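Local coordinates for N-acetylglucosamine-6-phosphate deacetylase (Mycobacterium smegmatis, PDB 6FV4), which probably removes the acetyl group from N-acetylglucosamine-6-phosphate in amino-sugar metabolism, as a metal-dependent hydrolase of the NagA family, at residues D292-L297 and D301-A306; V252-D257 and A264-I269. The protein carries 1 engineered substitution. All blocks are in the same frame, centred on the assembly; numbering follows the deposited sequence.

Interaction 1 (D292-L297 and D301-A306); sequences DGVYRL and DIDVVA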
# COMPACT_ATOMS: atom_id res chain seq x y z
N ASP B 292 -32.56 10.30 -15.86
CA ASP B 292 -32.34 9.57 -17.09
C ASP B 292 -32.83 10.38 -18.28
O ASP B 292 -33.87 11.05 -18.22
CB ASP B 292 -33.03 8.21 -17.05
CG ASP B 292 -32.21 7.16 -16.32
OD1 ASP B 292 -31.32 7.55 -15.54
OD2 ASP B 292 -32.45 5.95 -16.53
N GLY B 293 -32.07 10.35 -19.36
CA GLY B 293 -32.42 11.09 -20.55
C GLY B 293 -31.19 11.38 -21.38
O GLY B 293 -30.08 10.98 -21.06
N VAL B 294 -31.43 12.09 -22.48
CA VAL B 294 -30.36 12.51 -23.38
C VAL B 294 -30.25 14.03 -23.27
O VAL B 294 -31.27 14.73 -23.19
CB VAL B 294 -30.62 12.06 -24.83
CG1 VAL B 294 -29.47 12.49 -25.74
CG2 VAL B 294 -30.81 10.55 -24.88
N TYR B 295 -29.02 14.52 -23.24
CA TYR B 295 -28.78 15.91 -22.89
C TYR B 295 -27.65 16.47 -23.73
O TYR B 295 -26.68 15.77 -24.03
CB TYR B 295 -28.42 16.07 -21.41
CG TYR B 295 -29.49 15.60 -20.45
CD1 TYR B 295 -30.58 16.42 -20.15
CD2 TYR B 295 -29.40 14.36 -19.82
CE1 TYR B 295 -31.56 16.01 -19.27
CE2 TYR B 295 -30.38 13.94 -18.93
CZ TYR B 295 -31.46 14.77 -18.66
OH TYR B 295 -32.43 14.37 -17.77
N ARG B 296 -27.78 17.74 -24.09
CA ARG B 296 -26.71 18.48 -24.74
C ARG B 296 -25.89 19.18 -23.66
O ARG B 296 -26.36 20.14 -23.05
CB ARG B 296 -27.30 19.50 -25.71
CG ARG B 296 -26.26 20.25 -26.51
CD ARG B 296 -25.26 19.30 -27.17
NE ARG B 296 -24.45 19.99 -28.16
CZ ARG B 296 -23.56 19.40 -28.95
NH1 ARG B 296 -23.36 18.09 -28.87
NH2 ARG B 296 -22.86 20.13 -29.83
N LEU B 297 -24.67 18.70 -23.43
CA LEU B 297 -23.81 19.21 -22.36
C LEU B 297 -22.46 19.58 -22.97
O LEU B 297 -21.65 18.70 -23.26
CB LEU B 297 -23.65 18.19 -21.24
CG LEU B 297 -24.96 17.73 -20.59
CD1 LEU B 297 -24.73 16.63 -19.52
CD2 LEU B 297 -25.69 18.94 -20.01
N ASP B 301 -23.64 15.18 -26.87
CA ASP B 301 -24.89 14.56 -26.46
C ASP B 301 -24.55 13.46 -25.45
O ASP B 301 -23.75 12.57 -25.76
CB ASP B 301 -25.64 13.92 -27.64
CG ASP B 301 -26.27 14.94 -28.60
OD1 ASP B 301 -26.20 16.17 -28.38
OD2 ASP B 301 -26.87 14.45 -29.59
N ILE B 302 -25.14 13.53 -24.26
CA ILE B 302 -24.88 12.55 -23.21
C ILE B 302 -26.17 11.80 -22.90
O ILE B 302 -27.21 12.43 -22.68
CB ILE B 302 -24.32 13.21 -21.93
CG1 ILE B 302 -23.03 13.97 -22.21
CG2 ILE B 302 -24.14 12.15 -20.82
CD1 ILE B 302 -21.84 13.09 -22.55
N ASP B 303 -26.09 10.47 -22.87
CA ASP B 303 -27.21 9.60 -22.55
C ASP B 303 -27.02 9.08 -21.13
O ASP B 303 -26.05 8.37 -20.85
CB ASP B 303 -27.29 8.45 -23.55
CG ASP B 303 -28.55 7.58 -23.38
OD1 ASP B 303 -29.50 7.98 -22.68
OD2 ASP B 303 -28.57 6.48 -23.97
N VAL B 304 -27.94 9.44 -20.23
CA VAL B 304 -27.89 8.98 -18.85
C VAL B 304 -28.86 7.82 -18.70
O VAL B 304 -30.07 7.98 -18.92
CB VAL B 304 -28.24 10.11 -17.87
CG1 VAL B 304 -28.24 9.58 -16.43
CG2 VAL B 304 -27.27 11.27 -18.02
N VAL B 305 -28.33 6.65 -18.31
CA VAL B 305 -29.11 5.44 -18.10
C VAL B 305 -28.77 4.90 -16.72
O VAL B 305 -27.62 4.54 -16.45
CB VAL B 305 -28.83 4.37 -19.18
CG1 VAL B 305 -29.48 3.05 -18.81
CG2 VAL B 305 -29.32 4.85 -20.54
N ALA B 306 -29.78 4.84 -15.84
CA ALA B 306 -29.60 4.40 -14.45
C ALA B 306 -28.54 5.24 -13.74
O ALA B 306 -27.77 4.72 -12.93
CB ALA B 306 -29.25 2.91 -14.38
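Tyr295 and Val304 meet on one face of a two-stranded ladder, the ring edge turned to the valine: CG2 of Val304 lies near the ring plane, 4.2 Å from CD2 of Tyr295. With CG of Tyr295 anti to its own carbonyl carbon (chi1 -60°), the ring runs back over Gly293, which has no side chain there, and its OH is hydrogen-bonded to the carbonyl of Ser291. At the hairpin's turn end Leu297 crosses Ile302 at about a right angle, CD1 of Leu297 4.1 Å from CG1 of Ile302; Ile302 also packs on Ala309, Val311 and Ala318. The ladder is a beta hairpin, strands 293-297 and 300-305, extended into a three-stranded antiparallel sheet by strand 308-311. Gly293 with Val304 and Tyr295 with Ile302 are its hydrogen-bonded pairs, the shortest link being Ile302 N to Tyr295 O at 2.7 Å.

The other face carries Val294, Arg296, Asp301 and Asp303 and is largely solvent-exposed. Here CG2 of Val294 leans on OD1 of Asp303 at 3.6 Å. Arg296, its chain bent at chi2, brings NH1 to within 3.5 Å of Asp301 OD1, a long, weak salt bridge with the guanidinium and carboxylate planes 76° apart. At the far end, Ala306 N donates a nearly straight bond (169°) to the syn side of Asp292 OD2, 3.0 Å away, from somewhat out of the carboxylate plane.

Interaction 2 (V252-D257 and A264-I269); sequences VEMIVD and AIYRHI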
# COMPACT_ATOMS: atom_id res chain seq x y z
N VAL B 252 -3.14 12.18 -1.34
CA VAL B 252 -3.60 11.55 -2.57
C VAL B 252 -5.11 11.69 -2.71
O VAL B 252 -5.87 11.55 -1.74
CB VAL B 252 -3.14 10.08 -2.65
CG1 VAL B 252 -1.61 10.04 -2.79
CG2 VAL B 252 -3.64 9.27 -1.43
N GLU B 253 -5.55 12.03 -3.92
CA GLU B 253 -6.96 12.02 -4.27
C GLU B 253 -7.35 10.61 -4.68
O GLU B 253 -6.57 9.89 -5.30
CB GLU B 253 -7.26 12.95 -5.46
CG GLU B 253 -7.05 14.44 -5.24
CD GLU B 253 -7.33 15.25 -6.51
OE1 GLU B 253 -7.63 14.62 -7.58
OE2 GLU B 253 -7.26 16.50 -6.46
N MET B 254 -8.57 10.22 -4.34
CA MET B 254 -9.09 8.99 -4.88
C MET B 254 -10.56 9.18 -5.20
O MET B 254 -11.31 9.75 -4.40
CB MET B 254 -8.87 7.80 -3.89
CG MET B 254 -9.27 6.47 -4.46
SD MET B 254 -8.57 5.05 -3.57
CE MET B 254 -6.81 5.38 -3.66
N ILE B 255 -10.98 8.72 -6.38
CA ILE B 255 -12.39 8.68 -6.74
C ILE B 255 -12.94 7.35 -6.24
O ILE B 255 -12.70 6.30 -6.84
CB ILE B 255 -12.61 8.83 -8.25
CG1 ILE B 255 -11.97 10.11 -8.78
CG2 ILE B 255 -14.11 8.82 -8.54
CD1 ILE B 255 -11.79 10.11 -10.30
N VAL B 256 -13.70 7.39 -5.15
CA VAL B 256 -14.32 6.19 -4.59
C VAL B 256 -15.80 6.19 -4.93
O VAL B 256 -16.65 6.38 -4.05
CB VAL B 256 -14.06 6.10 -3.08
CG1 VAL B 256 -14.41 4.72 -2.55
CG2 VAL B 256 -12.59 6.39 -2.81
N ASP B 257 -16.12 6.02 -6.21
CA ASP B 257 -17.49 5.81 -6.65
C ASP B 257 -17.80 4.34 -6.92
O ASP B 257 -18.91 4.02 -7.34
CB ASP B 257 -17.80 6.65 -7.90
CG ASP B 257 -16.90 6.31 -9.08
OD1 ASP B 257 -16.00 5.46 -8.90
OD2 ASP B 257 -17.10 6.88 -10.18
N ALA B 264 -11.09 -2.40 -2.64
CA ALA B 264 -9.92 -2.90 -1.91
C ALA B 264 -8.67 -2.07 -2.21
O ALA B 264 -7.76 -1.99 -1.38
CB ALA B 264 -9.67 -4.37 -2.24
N ILE B 265 -8.62 -1.43 -3.38
CA ILE B 265 -7.54 -0.48 -3.65
C ILE B 265 -7.66 0.73 -2.73
O ILE B 265 -6.65 1.23 -2.21
CB ILE B 265 -7.54 -0.05 -5.12
CG1 ILE B 265 -7.25 -1.25 -6.03
CG2 ILE B 265 -6.49 1.03 -5.36
CD1 ILE B 265 -5.84 -1.79 -5.89
N TYR B 266 -8.89 1.21 -2.51
CA TYR B 266 -9.10 2.33 -1.59
C TYR B 266 -8.70 1.95 -0.16
O TYR B 266 -8.13 2.77 0.58
CB TYR B 266 -10.56 2.77 -1.64
CG TYR B 266 -11.03 3.50 -0.39
CD1 TYR B 266 -10.66 4.82 -0.15
CD2 TYR B 266 -11.84 2.86 0.54
CE1 TYR B 266 -11.07 5.49 1.00
CE2 TYR B 266 -12.26 3.52 1.69
CZ TYR B 266 -11.88 4.83 1.91
OH TYR B 266 -12.29 5.50 3.04
N ARG B 267 -9.00 0.72 0.24
CA ARG B 267 -8.57 0.22 1.55
C ARG B 267 -7.05 0.10 1.63
O ARG B 267 -6.44 0.50 2.63
CB ARG B 267 -9.20 -1.15 1.83
CG ARG B 267 -10.46 -1.13 2.65
CD ARG B 267 -10.78 -2.53 3.24
NE ARG B 267 -10.72 -3.61 2.26
CZ ARG B 267 -11.69 -3.92 1.40
NH1 ARG B 267 -12.81 -3.20 1.37
NH2 ARG B 267 -11.54 -4.93 0.55
N HIS B 268 -6.44 -0.51 0.61
CA HIS B 268 -4.98 -0.62 0.54
C HIS B 268 -4.30 0.73 0.69
O HIS B 268 -3.34 0.88 1.46
CB HIS B 268 -4.61 -1.25 -0.80
CG HIS B 268 -3.14 -1.43 -1.01
ND1 HIS B 268 -2.41 -2.41 -0.36
CD2 HIS B 268 -2.26 -0.78 -1.80
CE1 HIS B 268 -1.15 -2.34 -0.74
NE2 HIS B 268 -1.03 -1.36 -1.61
N ILE B 269 -4.76 1.73 -0.06
CA ILE B 269 -4.12 3.04 -0.00
C ILE B 269 -4.36 3.70 1.35
O ILE B 269 -3.45 4.27 1.95
CB ILE B 269 -4.58 3.92 -1.18
CG1 ILE B 269 -4.08 3.33 -2.50
CG2 ILE B 269 -4.04 5.37 -1.03
CD1 ILE B 269 -2.56 3.09 -2.55
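Strand 251-255 and helix 263-273 belong to a beta-alpha-beta unit completed by strand 278-281, and this contact is where the helix lies against its strand. The short segments run nearly antiparallel, at 162°, with their axes 10.0 Å apart. Val252, Met254 and Val256 point at the helix, which answers with Tyr266 and Ile269.

Met254 carries the middle. Its CG stands anti to the backbone N (chi1 -174°), which sends the chain straight out from the strand, and a bend at chi3 then turns the methyl aside. The sulfur reaches the helix at the root of the tyrosine, SD lying 3.4 Å from CA of Tyr266. It also sits in the plane of that ring, 5.3 Å from the centroid, so the Met-aromatic contact is made at the edge. The methyl goes to Ile269 instead, with CE 3.6 Å from CG1. One turn of helix thus receives both atoms at the tip of Met254, Tyr266 the sulfur and Ile269 the methyl.

Val256 crosses Tyr266 at about a right angle. Its CG1 lies over one face of the ring, while CG2 touches CD1 of Tyr266 at 3.6 Å. The phenol OH is hydrogen-bonded to Gln349, which ties down the far end of the ring. At the other end of the contact, Val252 CG2 meets Ile269 CG2 at 3.9 Å, and Leu244 and Thr245 of helix 240-246 close in around this pair.

Glu253, on the opposite side of the strand, accepts hydrogen bonds at OE1 from His72 ND1, a zinc ligand, and from the backbone N of His225, a cadmium ligand. A parallel strand with one side packed on its helix and the other facing metal ligands is the arrangement of the amidohydrolase TIM-like barrel.

In the fold
Along the chain interaction 2 comes first: strand 251-255 and helix 263-273 lead into strand 278-281, and only then does the chain form the hairpin of interaction 1. The two centres are about 27 Å apart and their nearest atoms about 10 Å, without touching. Interaction 2 is buried in the wall of the metal-binding barrel, where helix 263-273 also meets the second subunit, His268 pairing with His268 of that subunit. Interaction 1 lies in a small separate antiparallel sheet, more peripheral and partly exposed. Each has a neighbour among the residues predicted to bind substrate: Ile302 touches Ala318, and the Met254 side chain is about 6 Å from that of Asn228.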